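Alpha/beta hydrolase (Xanthomonas campestris pv. campestris, PDB 2QJW) is of unconfirmed function but probably acts as a serine hydrolase of the alpha/beta hydrolase superfamily, with its substrate not established. Local coordinates at residues H11-G16 and D43-R48; A26-R31 and A164-F169; R62-A67 and S92-T97; V104-M109 and E131-A136; V152-G155 and A160-Q163. All blocks are in the same frame, centred on the assembly; numbering follows the deposited sequence.

Interaction 1: residues H11-G16 and D43-R48; sequences HGFESG and DLDARR
The ring of F13 overlaps the side of D45. F13 CD1 lies 3.7 Å from D45 CB, and F13 CE1 lies 3.3 Å from the backbone oxygen D45 O. The ring approaches obliquely, its plane 47° from the carboxylate. F13 CG stands anti to its backbone N (chi1 179°), which carries the ring toward D45. E14 CG lies over one face of the ring. E14 N gives a hydrogen bond of 3.2 Å to D45 OD2. The N-H meets this oxygen from above the carboxylate plane, at 151°. D45 OD1 is held by R59 in a salt bridge, so both oxygens of this buried carboxylate have partners. H11 brings its ring edge toward the same group, with CE1 3.7 Å from D45 OD2. H11 ND1 bonds G12 O at 2.7 Å. G12 O also takes S15 N, from the opposite face of its plane, and so closes a type II turn. In alpha/beta hydrolases such a loop often helps to form the oxyanion hole, and G12 lies near the probable triad, consistent with that. The loop joins strand 6-10 to helix 20-31. L83 of helix 83-92 packs on both F13 and D45, while R59 reaches in from helix 56-71.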
# COMPACT_ATOMS: atom_id res chain seq x y z
N HIS A 11 -17.58 -8.88 -8.48
CA HIS A 11 -16.63 -9.60 -9.33
C HIS A 11 -16.37 -8.95 -10.67
O HIS A 11 -17.16 -8.15 -11.15
CB HIS A 11 -17.09 -11.05 -9.48
CG HIS A 11 -18.25 -11.27 -10.42
ND1 HIS A 11 -18.17 -11.16 -11.80
CD2 HIS A 11 -19.54 -11.57 -10.15
CE1 HIS A 11 -19.36 -11.41 -12.33
NE2 HIS A 11 -20.21 -11.64 -11.35
N GLY A 12 -15.21 -9.28 -11.27
CA GLY A 12 -14.82 -8.74 -12.55
C GLY A 12 -15.52 -9.40 -13.73
O GLY A 12 -16.27 -10.37 -13.58
N PHE A 13 -15.18 -8.91 -14.91
CA PHE A 13 -15.77 -9.37 -16.15
C PHE A 13 -15.45 -10.83 -16.39
O PHE A 13 -14.30 -11.28 -16.24
CB PHE A 13 -15.28 -8.50 -17.31
CG PHE A 13 -15.82 -8.92 -18.65
CD1 PHE A 13 -17.15 -8.70 -18.96
CD2 PHE A 13 -15.01 -9.50 -19.60
CE1 PHE A 13 -17.64 -9.05 -20.21
CE2 PHE A 13 -15.50 -9.85 -20.85
CZ PHE A 13 -16.83 -9.64 -21.14
N GLU A 14 -16.47 -11.61 -16.72
CA GLU A 14 -16.35 -13.05 -17.01
C GLU A 14 -15.82 -13.83 -15.82
O GLU A 14 -15.30 -14.93 -15.98
CB GLU A 14 -15.52 -13.35 -18.27
CG GLU A 14 -16.31 -13.07 -19.54
CD GLU A 14 -15.53 -13.31 -20.81
OE1 GLU A 14 -14.28 -13.42 -20.78
OE2 GLU A 14 -16.19 -13.34 -21.87
N SER A 15 -15.92 -13.27 -14.62
CA SER A 15 -15.50 -13.95 -13.48
C SER A 15 -16.86 -14.36 -12.96
O SER A 15 -17.81 -14.59 -13.73
CB SER A 15 -14.70 -13.01 -12.55
OG SER A 15 -14.22 -13.73 -11.46
N GLY A 16 -17.02 -14.49 -11.67
CA GLY A 16 -18.33 -14.82 -11.11
C GLY A 16 -18.21 -14.61 -9.63
O GLY A 16 -17.14 -14.30 -9.14
N ASP A 43 -24.72 -13.05 -16.08
CA ASP A 43 -25.68 -12.92 -17.19
C ASP A 43 -25.44 -11.67 -17.97
O ASP A 43 -25.49 -11.67 -19.20
CB ASP A 43 -27.15 -12.95 -16.67
CG ASP A 43 -27.46 -11.93 -15.60
OD1 ASP A 43 -26.59 -11.69 -14.71
OD2 ASP A 43 -28.57 -11.33 -15.65
N LEU A 44 -25.13 -10.60 -17.27
CA LEU A 44 -24.93 -9.29 -17.85
C LEU A 44 -23.65 -9.27 -18.65
O LEU A 44 -23.59 -8.76 -19.80
CB LEU A 44 -24.84 -8.24 -16.75
CG LEU A 44 -26.15 -8.05 -15.95
CD1 LEU A 44 -25.90 -7.36 -14.61
CD2 LEU A 44 -27.23 -7.35 -16.80
N ASP A 45 -22.64 -9.88 -18.10
CA ASP A 45 -21.31 -9.89 -18.78
C ASP A 45 -21.35 -10.63 -20.11
O ASP A 45 -20.62 -10.23 -21.05
CB ASP A 45 -20.24 -10.51 -17.89
CG ASP A 45 -19.94 -9.66 -16.67
OD1 ASP A 45 -20.40 -8.52 -16.64
OD2 ASP A 45 -19.19 -10.16 -15.79
N ALA A 46 -22.21 -11.66 -20.19
CA ALA A 46 -22.40 -12.45 -21.41
C ALA A 46 -23.17 -11.69 -22.50
O ALA A 46 -23.21 -12.17 -23.63
CB ALA A 46 -23.07 -13.76 -21.07
N ARG A 47 -23.67 -10.50 -22.24
CA ARG A 47 -24.47 -9.79 -23.26
C ARG A 47 -23.62 -8.86 -24.17
O ARG A 47 -23.72 -7.63 -24.18
CB ARG A 47 -25.59 -9.04 -22.60
CG ARG A 47 -26.59 -10.03 -21.98
CD ARG A 47 -27.54 -10.69 -23.04
NE ARG A 47 -28.29 -9.67 -23.71
CZ ARG A 47 -29.32 -9.02 -23.18
NH1 ARG A 47 -29.83 -9.39 -22.01
NH2 ARG A 47 -29.88 -8.02 -23.86
N ARG A 48 -22.89 -9.52 -24.99
CA ARG A 48 -22.04 -8.90 -26.05
C ARG A 48 -22.72 -7.91 -26.97
O ARG A 48 -22.07 -6.97 -27.47
CB ARG A 48 -21.46 -10.00 -26.91
CG ARG A 48 -20.48 -10.88 -26.14

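Interaction 2: residues A26-R31 and A164-F169; sequences AEVAER and AASRAF
Two helical segments, A26-R31 and A164-F169, come closest at V28 and S166, whose CA atoms are 6.5 Å apart. Both keep regular helical hydrogen bonds, such as E30 N to A26 O and F169 N to A165 O. The contact is largely apolar and centres on the side chain of V28, which also meets the backbone oxygen of S166. V28 has the largest share, pointing at the other helix with its two methyl branches doing different work. CG2 sits against S166, 3.6 Å from S166 O and 3.7 Å from S166 CB. CG1, set anti to the backbone N (chi1 169°), is turned to the aromatic ring and lies 3.8 Å from F169 CD2. The ring is met obliquely. These are helices 20-31 and 162-174, the first and last long helices of the alpha/beta hydrolase fold, packed side by side on one face of the parallel sheet. F169 also reaches C7 and L9 of strand 6-10 and meets the ring of F101, so its side chain fills the layer between helix and sheet. S166 OG bonds V162 O of its own helix, and S166 CB faces the valine methyl. Farther round helix 162-174, R167 forms a salt bridge with E171 of the second subunit.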
# COMPACT_ATOMS: atom_id res chain seq x y z
N ALA A 26 -14.74 -11.59 0.89
CA ALA A 26 -15.88 -12.03 1.72
C ALA A 26 -15.37 -12.67 3.02
O ALA A 26 -15.97 -12.48 4.08
CB ALA A 26 -16.75 -12.98 0.97
N GLU A 27 -14.30 -13.42 2.95
CA GLU A 27 -13.73 -14.02 4.15
C GLU A 27 -13.21 -12.90 5.06
O GLU A 27 -13.36 -12.98 6.27
CB GLU A 27 -12.63 -15.01 3.77
CG GLU A 27 -11.90 -15.60 4.97
N VAL A 28 -12.65 -11.82 4.52
CA VAL A 28 -12.20 -10.71 5.36
C VAL A 28 -13.38 -10.07 6.00
O VAL A 28 -13.36 -9.83 7.23
CB VAL A 28 -11.42 -9.68 4.52
CG1 VAL A 28 -11.16 -8.43 5.28
CG2 VAL A 28 -10.08 -10.25 4.10
N ALA A 29 -14.42 -9.76 5.25
CA ALA A 29 -15.62 -9.16 5.80
C ALA A 29 -16.13 -10.07 6.94
O ALA A 29 -16.41 -9.58 8.03
CB ALA A 29 -16.67 -8.95 4.77
N GLU A 30 -16.23 -11.37 6.67
CA GLU A 30 -16.69 -12.32 7.72
C GLU A 30 -15.89 -12.23 8.98
O GLU A 30 -16.45 -12.11 10.08
CB GLU A 30 -16.62 -13.72 7.14
CG GLU A 30 -17.19 -14.83 8.05
CD GLU A 30 -18.68 -14.75 8.27
OE1 GLU A 30 -19.48 -14.23 7.45
OE2 GLU A 30 -19.14 -15.25 9.32
N ARG A 31 -14.58 -12.28 8.87
CA ARG A 31 -13.68 -12.31 10.02
C ARG A 31 -13.65 -11.01 10.79
O ARG A 31 -13.28 -10.99 11.99
CB ARG A 31 -12.27 -12.71 9.60
CG ARG A 31 -12.21 -14.15 9.18
CD ARG A 31 -10.85 -14.50 8.61
N ALA A 164 -2.26 -10.00 0.15
CA ALA A 164 -1.95 -8.58 0.27
C ALA A 164 -3.21 -7.75 0.06
O ALA A 164 -3.48 -6.82 0.83
CB ALA A 164 -0.87 -8.19 -0.72
N ALA A 165 -4.01 -8.10 -0.93
CA ALA A 165 -5.25 -7.38 -1.20
C ALA A 165 -6.26 -7.55 -0.08
O ALA A 165 -6.88 -6.56 0.37
CB ALA A 165 -5.84 -7.86 -2.53
N SER A 166 -6.33 -8.76 0.48
CA SER A 166 -7.21 -9.04 1.61
C SER A 166 -6.81 -8.21 2.82
O SER A 166 -7.68 -7.67 3.50
CB SER A 166 -7.10 -10.53 1.98
OG SER A 166 -7.66 -11.30 0.98
N ARG A 167 -5.53 -8.10 3.11
CA ARG A 167 -5.04 -7.33 4.20
C ARG A 167 -5.35 -5.84 4.00
O ARG A 167 -5.67 -5.14 4.97
CB ARG A 167 -3.53 -7.57 4.40
CG ARG A 167 -3.25 -8.81 5.19
CD ARG A 167 -1.78 -8.93 5.45
NE ARG A 167 -1.09 -9.37 4.25
CZ ARG A 167 -0.87 -10.64 3.92
NH1 ARG A 167 -1.32 -11.66 4.66
NH2 ARG A 167 -0.21 -10.89 2.80
N ALA A 168 -5.21 -5.33 2.76
CA ALA A 168 -5.52 -3.91 2.49
C ALA A 168 -7.01 -3.69 2.75
O ALA A 168 -7.39 -2.68 3.30
CB ALA A 168 -5.16 -3.52 1.06
N PHE A 169 -7.87 -4.62 2.33
CA PHE A 169 -9.29 -4.47 2.60
C PHE A 169 -9.58 -4.48 4.11
O PHE A 169 -10.41 -3.69 4.61
CB PHE A 169 -10.07 -5.58 1.89
CG PHE A 169 -11.57 -5.42 1.94
CD1 PHE A 169 -12.18 -4.23 1.61
CD2 PHE A 169 -12.35 -6.54 2.20
CE1 PHE A 169 -13.56 -4.16 1.65
CE2 PHE A 169 -13.74 -6.44 2.23
CZ PHE A 169 -14.30 -5.29 1.96

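Interaction 3: residues R62-A67 and S92-T97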
# COMPACT_ATOMS: atom_id res chain seq x y z
N ARG A 62 -27.98 -3.01 -11.45
CA ARG A 62 -28.17 -4.10 -10.50
C ARG A 62 -27.44 -3.78 -9.19
O ARG A 62 -28.00 -3.97 -8.09
CB ARG A 62 -27.70 -5.39 -11.08
CG ARG A 62 -27.82 -6.58 -10.16
CD ARG A 62 -27.52 -7.87 -10.80
NE ARG A 62 -28.48 -8.16 -11.88
CZ ARG A 62 -28.26 -9.11 -12.78
NH1 ARG A 62 -27.20 -9.89 -12.70
NH2 ARG A 62 -29.13 -9.30 -13.76
N LEU A 63 -26.18 -3.37 -9.27
CA LEU A 63 -25.45 -2.99 -8.06
C LEU A 63 -26.09 -1.83 -7.34
O LEU A 63 -26.14 -1.84 -6.12
CB LEU A 63 -23.99 -2.69 -8.38
CG LEU A 63 -23.12 -2.38 -7.19
CD1 LEU A 63 -23.20 -3.45 -6.08
CD2 LEU A 63 -21.67 -2.18 -7.62
N LEU A 64 -26.59 -0.80 -8.06
CA LEU A 64 -27.23 0.33 -7.45
C LEU A 64 -28.43 -0.14 -6.58
O LEU A 64 -28.58 0.28 -5.44
CB LEU A 64 -27.73 1.29 -8.54
CG LEU A 64 -28.55 2.51 -8.13
CD1 LEU A 64 -27.74 3.34 -7.17
CD2 LEU A 64 -28.97 3.30 -9.39
N GLU A 65 -29.21 -1.06 -7.14
CA GLU A 65 -30.39 -1.54 -6.44
C GLU A 65 -30.02 -2.28 -5.17
O GLU A 65 -30.63 -2.09 -4.11
CB GLU A 65 -31.21 -2.41 -7.39
CG GLU A 65 -31.95 -1.52 -8.42
CD GLU A 65 -32.80 -2.29 -9.44
OE1 GLU A 65 -32.95 -3.52 -9.33
OE2 GLU A 65 -33.34 -1.62 -10.35
N ILE A 66 -28.99 -3.13 -5.27
CA ILE A 66 -28.52 -3.86 -4.14
C ILE A 66 -27.91 -2.97 -3.05
O ILE A 66 -28.12 -3.14 -1.82
CB ILE A 66 -27.49 -4.95 -4.61
CG1 ILE A 66 -28.20 -6.02 -5.46
CG2 ILE A 66 -26.83 -5.63 -3.46
CD1 ILE A 66 -27.24 -7.03 -6.18
N ALA A 67 -27.14 -1.96 -3.47
CA ALA A 67 -26.55 -1.05 -2.49
C ALA A 67 -27.58 -0.20 -1.81
O ALA A 67 -27.50 0.00 -0.59
CB ALA A 67 -25.51 -0.18 -3.23
N SER A 92 -21.06 4.45 -5.93
CA SER A 92 -20.86 5.27 -4.75
C SER A 92 -21.34 6.72 -4.94
O SER A 92 -21.58 7.39 -3.96
CB SER A 92 -19.40 5.30 -4.31
OG SER A 92 -18.56 6.02 -5.20
N LEU A 93 -21.41 7.15 -6.20
CA LEU A 93 -21.87 8.47 -6.64
C LEU A 93 -23.39 8.61 -6.50
O LEU A 93 -23.88 9.75 -6.49
CB LEU A 93 -21.51 8.72 -8.10
CG LEU A 93 -20.05 8.62 -8.65
CD1 LEU A 93 -20.01 8.56 -10.19
CD2 LEU A 93 -19.27 9.75 -8.16
N GLN A 94 -24.08 7.48 -6.35
CA GLN A 94 -25.55 7.42 -6.32
C GLN A 94 -26.21 6.97 -5.04
O GLN A 94 -27.44 7.10 -4.93
CB GLN A 94 -25.97 6.48 -7.47
CG GLN A 94 -25.62 7.07 -8.82
CD GLN A 94 -26.40 6.43 -9.97
OE1 GLN A 94 -25.82 5.92 -10.91
NE2 GLN A 94 -27.73 6.44 -9.87
N VAL A 95 -25.44 6.40 -4.11
CA VAL A 95 -25.91 5.92 -2.85
C VAL A 95 -24.94 6.39 -1.74
O VAL A 95 -23.76 6.59 -2.02
CB VAL A 95 -26.06 4.35 -2.85
CG1 VAL A 95 -24.74 3.63 -2.58
CG2 VAL A 95 -27.10 3.90 -1.85
N PRO A 96 -25.40 6.61 -0.52
CA PRO A 96 -24.39 7.00 0.50
C PRO A 96 -23.54 5.77 0.82
O PRO A 96 -24.05 4.74 1.28
CB PRO A 96 -25.21 7.49 1.67
CG PRO A 96 -26.55 6.92 1.50
CD PRO A 96 -26.77 6.63 0.06
N THR A 97 -22.24 5.91 0.57
CA THR A 97 -21.28 4.83 0.67
C THR A 97 -20.28 5.18 1.73
O THR A 97 -19.79 6.29 1.76
CB THR A 97 -20.63 4.66 -0.72
OG1 THR A 97 -21.65 4.40 -1.68
CG2 THR A 97 -19.59 3.51 -0.72
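A67 and V95 make the buried half of this contact. A67 CB points at the loop and meets V95 CG1 at 3.9 Å. The other valine methyl, CG2, is anti to the backbone N and rests 4.1 Å from A67 O. These roles of the two branches hold for the V95 conformer described, one of two. V91 of helix 83-92 and I8 of strand 6-10 also pack on A67, and R68 and T71 touch V95.

The outer half belongs to L64 and Q94, and Q94 is exposed. The two side chains cross at about a right angle. L64 CG stands anti to its backbone N (chi1 175°), and the methyls beyond it reach the glutamine. L64 CD1 lies 3.6 Å from Q94 CB, while L64 CD2 lies 3.4 Å from Q94 NE2. The leucine therefore touches both the start of the glutamine chain and its amide. This is van der Waals contact with a polar group, not a polar bond.

Within the loop, T97 OG1 donates to V95 O at 3.1 Å, from above the carbonyl plane. The contact joins two parts of one helical layer of the alpha/beta hydrolase fold, helix 56-71 and the connection from helix 83-92 to strand 99-103, with strand 6-10 beneath the helix.

Interaction 4: residues V104-M109 and E131-A136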
# COMPACT_ATOMS: atom_id res chain seq x y z
N VAL A 104 -7.51 -3.28 -9.03
CA VAL A 104 -7.24 -3.06 -10.49
C VAL A 104 -8.42 -2.34 -11.18
O VAL A 104 -9.01 -2.85 -12.12
CB VAL A 104 -6.78 -4.37 -11.23
CG1 VAL A 104 -5.37 -4.73 -10.75
CG2 VAL A 104 -7.71 -5.52 -11.01
N PRO A 105 -8.75 -1.12 -10.72
CA PRO A 105 -9.86 -0.37 -11.32
C PRO A 105 -9.51 0.19 -12.70
O PRO A 105 -8.49 0.81 -12.84
CB PRO A 105 -10.07 0.78 -10.31
CG PRO A 105 -8.78 1.04 -9.75
CD PRO A 105 -8.11 -0.33 -9.65
N PRO A 106 -10.38 -0.02 -13.69
CA PRO A 106 -10.12 0.66 -14.96
C PRO A 106 -10.52 2.12 -14.86
O PRO A 106 -11.55 2.46 -14.26
CB PRO A 106 -11.03 -0.06 -15.93
CG PRO A 106 -12.12 -0.55 -15.14
CD PRO A 106 -11.60 -0.83 -13.71
N THR A 107 -9.73 3.01 -15.44
CA THR A 107 -10.02 4.43 -15.39
C THR A 107 -10.86 4.84 -16.62
O THR A 107 -11.50 5.85 -16.56
CB THR A 107 -8.77 5.28 -15.28
OG1 THR A 107 -7.98 5.10 -16.48
CG2 THR A 107 -7.95 4.88 -14.05
N LYS A 108 -10.83 4.05 -17.70
CA LYS A 108 -11.54 4.34 -18.93
C LYS A 108 -12.49 3.20 -19.23
O LYS A 108 -12.17 2.04 -18.95
CB LYS A 108 -10.53 4.46 -20.05
CG LYS A 108 -9.38 5.46 -19.85
CD LYS A 108 -8.30 5.30 -20.94
CE LYS A 108 -7.03 6.09 -20.59
NZ LYS A 108 -6.16 6.30 -21.78
N MSE A 109 -13.64 3.51 -19.83
CA MSE A 109 -14.65 2.50 -20.13
C MSE A 109 -15.32 2.83 -21.46
O MSE A 109 -16.52 3.05 -21.49
CB MSE A 109 -15.64 2.44 -18.95
CG MSE A 109 -16.72 1.32 -18.96
SE MSE A 109 -16.07 -0.46 -18.94
CE MSE A 109 -15.05 -0.45 -17.30
N GLU A 131 -1.33 -5.26 -17.74
CA GLU A 131 -1.27 -5.10 -19.21
C GLU A 131 -2.47 -4.34 -19.78
O GLU A 131 -2.37 -3.79 -20.91
CB GLU A 131 -1.14 -6.49 -19.89
CG GLU A 131 -2.39 -7.38 -19.75
CD GLU A 131 -2.32 -8.77 -20.34
OE1 GLU A 131 -1.24 -9.32 -20.42
OE2 GLU A 131 -3.40 -9.31 -20.68
N LEU A 132 -3.59 -4.32 -19.05
CA LEU A 132 -4.85 -3.71 -19.52
C LEU A 132 -5.13 -2.28 -19.03
O LEU A 132 -5.73 -1.47 -19.74
CB LEU A 132 -6.02 -4.59 -19.08
CG LEU A 132 -6.06 -5.99 -19.66
CD1 LEU A 132 -7.26 -6.80 -19.06
CD2 LEU A 132 -6.15 -6.02 -21.21
N ILE A 133 -4.70 -2.00 -17.81
CA ILE A 133 -4.91 -0.73 -17.18
C ILE A 133 -3.53 -0.27 -16.76
O ILE A 133 -3.06 -0.66 -15.72
CB ILE A 133 -5.83 -0.87 -15.92
CG1 ILE A 133 -7.11 -1.63 -16.28
CG2 ILE A 133 -6.09 0.53 -15.33
CD1 ILE A 133 -7.84 -2.26 -15.05
N PRO A 134 -2.91 0.59 -17.56
CA PRO A 134 -1.55 1.05 -17.19
C PRO A 134 -1.50 1.59 -15.78
O PRO A 134 -2.35 2.43 -15.39
CB PRO A 134 -1.28 2.15 -18.24
CG PRO A 134 -2.07 1.73 -19.45
CD PRO A 134 -3.35 1.18 -18.85
N ALA A 135 -0.48 1.20 -15.04
CA ALA A 135 -0.35 1.67 -13.65
C ALA A 135 -0.40 3.19 -13.57
O ALA A 135 -0.96 3.78 -12.64
CB ALA A 135 0.95 1.17 -13.03
N ALA A 136 0.21 3.92 -14.52
CA ALA A 136 0.23 5.36 -14.51
C ALA A 136 -1.16 5.96 -14.50
O ALA A 136 -1.39 6.99 -13.87
CB ALA A 136 1.05 5.92 -15.71
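I133 buries by far the most surface in this contact, with P106 and V104 next. The setting is an alpha/beta hydrolase fold, at the end of strand 99-103. Segment V104-M109 is the loop that follows this strand, and segment E131-A136 leads into helix 135-145, with P134 as its N-cap residue. The CA atoms of P106 and I133 are 5.8 Å apart.

I133 points toward the proline loop and presents CG1, CG2 and CD1. CG1 is anti to the carbonyl carbon (chi1 -51°), and the extended chain beyond it (chi2 160°) sends CD1 between V104 O and P106. CD1 meets the proline 3.6 Å from P106 N and 4.0 Å from P106 CB. CG1 itself is 4.0 Å from P106 CA, so the proline is touched on its backbone as well as on its ring. The V104 side chain lies farther off, with CB 4.5 Å from I133 CD1.

V104 and I133 both also touch H156, and V104 touches D130. With S82, these two residues have the arrangement of a Ser-His-Asp triad, so the contact probably borders the active site. D130 OD1 accepts from both L132 N and I133 N, which ties the start of the second segment to that aspartate. H126 NE2 bonds I133 O.

Two backbone oxygens of the proline loop face methyls of I133. V104 O is 3.2 Å from I133 CD1. P105 O is buried without a polar partner in the model, and I133 CG2 lies 3.5 Å from it.

Interaction 5: residues V152-G155 and A160-Q163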
# COMPACT_ATOMS: atom_id res chain seq x y z
N VAL A 152 1.65 -3.37 -6.31
CA VAL A 152 2.31 -4.67 -6.10
C VAL A 152 2.90 -5.23 -7.39
O VAL A 152 2.48 -4.89 -8.50
CB VAL A 152 1.36 -5.73 -5.49
CG1 VAL A 152 0.82 -5.28 -4.12
CG2 VAL A 152 0.17 -6.01 -6.40
N ASP A 153 3.92 -6.05 -7.20
CA ASP A 153 4.63 -6.70 -8.33
C ASP A 153 3.84 -7.84 -8.88
O ASP A 153 4.01 -8.98 -8.45
CB ASP A 153 5.99 -7.14 -7.85
CG ASP A 153 6.82 -7.80 -8.95
OD1 ASP A 153 6.42 -7.63 -10.12
OD2 ASP A 153 7.88 -8.37 -8.60
N ASP A 154 2.90 -7.52 -9.78
CA ASP A 154 1.98 -8.54 -10.29
C ASP A 154 1.39 -7.96 -11.58
O ASP A 154 1.61 -6.80 -11.93
CB ASP A 154 0.87 -8.89 -9.27
CG ASP A 154 0.38 -10.31 -9.35
OD1 ASP A 154 0.45 -10.98 -10.40
OD2 ASP A 154 -0.07 -10.86 -8.32
N GLY A 155 0.59 -8.77 -12.26
CA GLY A 155 -0.23 -8.33 -13.36
C GLY A 155 -1.68 -8.13 -12.97
O GLY A 155 -2.05 -8.24 -11.78
N ALA A 160 -0.93 -13.49 -7.42
CA ALA A 160 0.04 -13.72 -6.37
C ALA A 160 -0.12 -12.75 -5.18
O ALA A 160 0.69 -12.78 -4.25
CB ALA A 160 1.42 -13.64 -6.93
N HIS A 161 -1.18 -11.95 -5.19
CA HIS A 161 -1.39 -10.94 -4.12
C HIS A 161 -2.77 -10.95 -3.55
O HIS A 161 -3.25 -9.94 -3.04
CB HIS A 161 -0.98 -9.56 -4.66
CG HIS A 161 0.48 -9.46 -4.84
ND1 HIS A 161 1.13 -9.88 -5.99
CD2 HIS A 161 1.44 -9.11 -3.96
CE1 HIS A 161 2.44 -9.76 -5.80
NE2 HIS A 161 2.65 -9.28 -4.58
N VAL A 162 -3.38 -12.10 -3.48
CA VAL A 162 -4.71 -12.20 -2.90
C VAL A 162 -4.63 -11.90 -1.41
O VAL A 162 -5.51 -11.22 -0.88
CB VAL A 162 -5.36 -13.56 -3.14
CG1 VAL A 162 -6.70 -13.63 -2.46
CG2 VAL A 162 -5.56 -13.82 -4.62
N GLN A 163 -3.60 -12.38 -0.73
CA GLN A 163 -3.44 -12.09 0.72
C GLN A 163 -3.14 -10.62 0.95
O GLN A 163 -3.68 -10.03 1.87
CB GLN A 163 -2.30 -12.90 1.34
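The last strand of the sheet, 148-152, runs out into a loop that returns to helix 162-174, and this contact ties the two ends of that loop together. H161, the N-cap residue of the helix, reaches back to D154. H161 ND1 gives D154 OD2 a nearly straight hydrogen bond of 2.8 Å, at 178°. The oxygen lies in the plane of the histidine ring, at its edge. H161 ND1 meets OD2 on the anti side, somewhat out of the carboxylate plane, and the two planes are 65° apart. A160 N supplies a second bond to the same oxygen, 2.9 Å long, for which D154 OD2 uses its syn lone pair. D154 OD1 is taken by G155 N within its own segment. Three N-H groups thus help to hold the carboxylate's rotation.

In an alpha/beta hydrolase the loop after this strand normally bears the catalytic histidine. Here H156, between the two segments, probably has that role, and the H161-D154 pair is a separate bond in the same loop.

V152 covers one face of the H161 ring in a CH-pi contact, its CB 3.8 Å from the ring centroid. H161 CE1 comes 3.2 Å from D153 O. R148 of the second subunit packs on both V152 and H161.

How the interactions relate
Interactions 1 and 3 touch directly: D43 OD1 and R62 NH1 form a salt bridge of 2.8 Å, linking helix 42-45 to helix 56-71. Interactions 2 and 5 share helix 162-174, their segments adjoin in sequence, and their centres are about 14 Å apart. Both also reach the second subunit. Interaction 4 lies about 15 Å from interaction 5, centre to centre, with nearest atoms about 5 Å apart. The probable triad of S82, D130 and H156 relates three contacts: interaction 4 touches it, while G12 of interaction 1 and D154 of interaction 5 only lie near. Interactions 3 and 5 sit on opposite sides of the chain's centre, about 28 Å apart between centres.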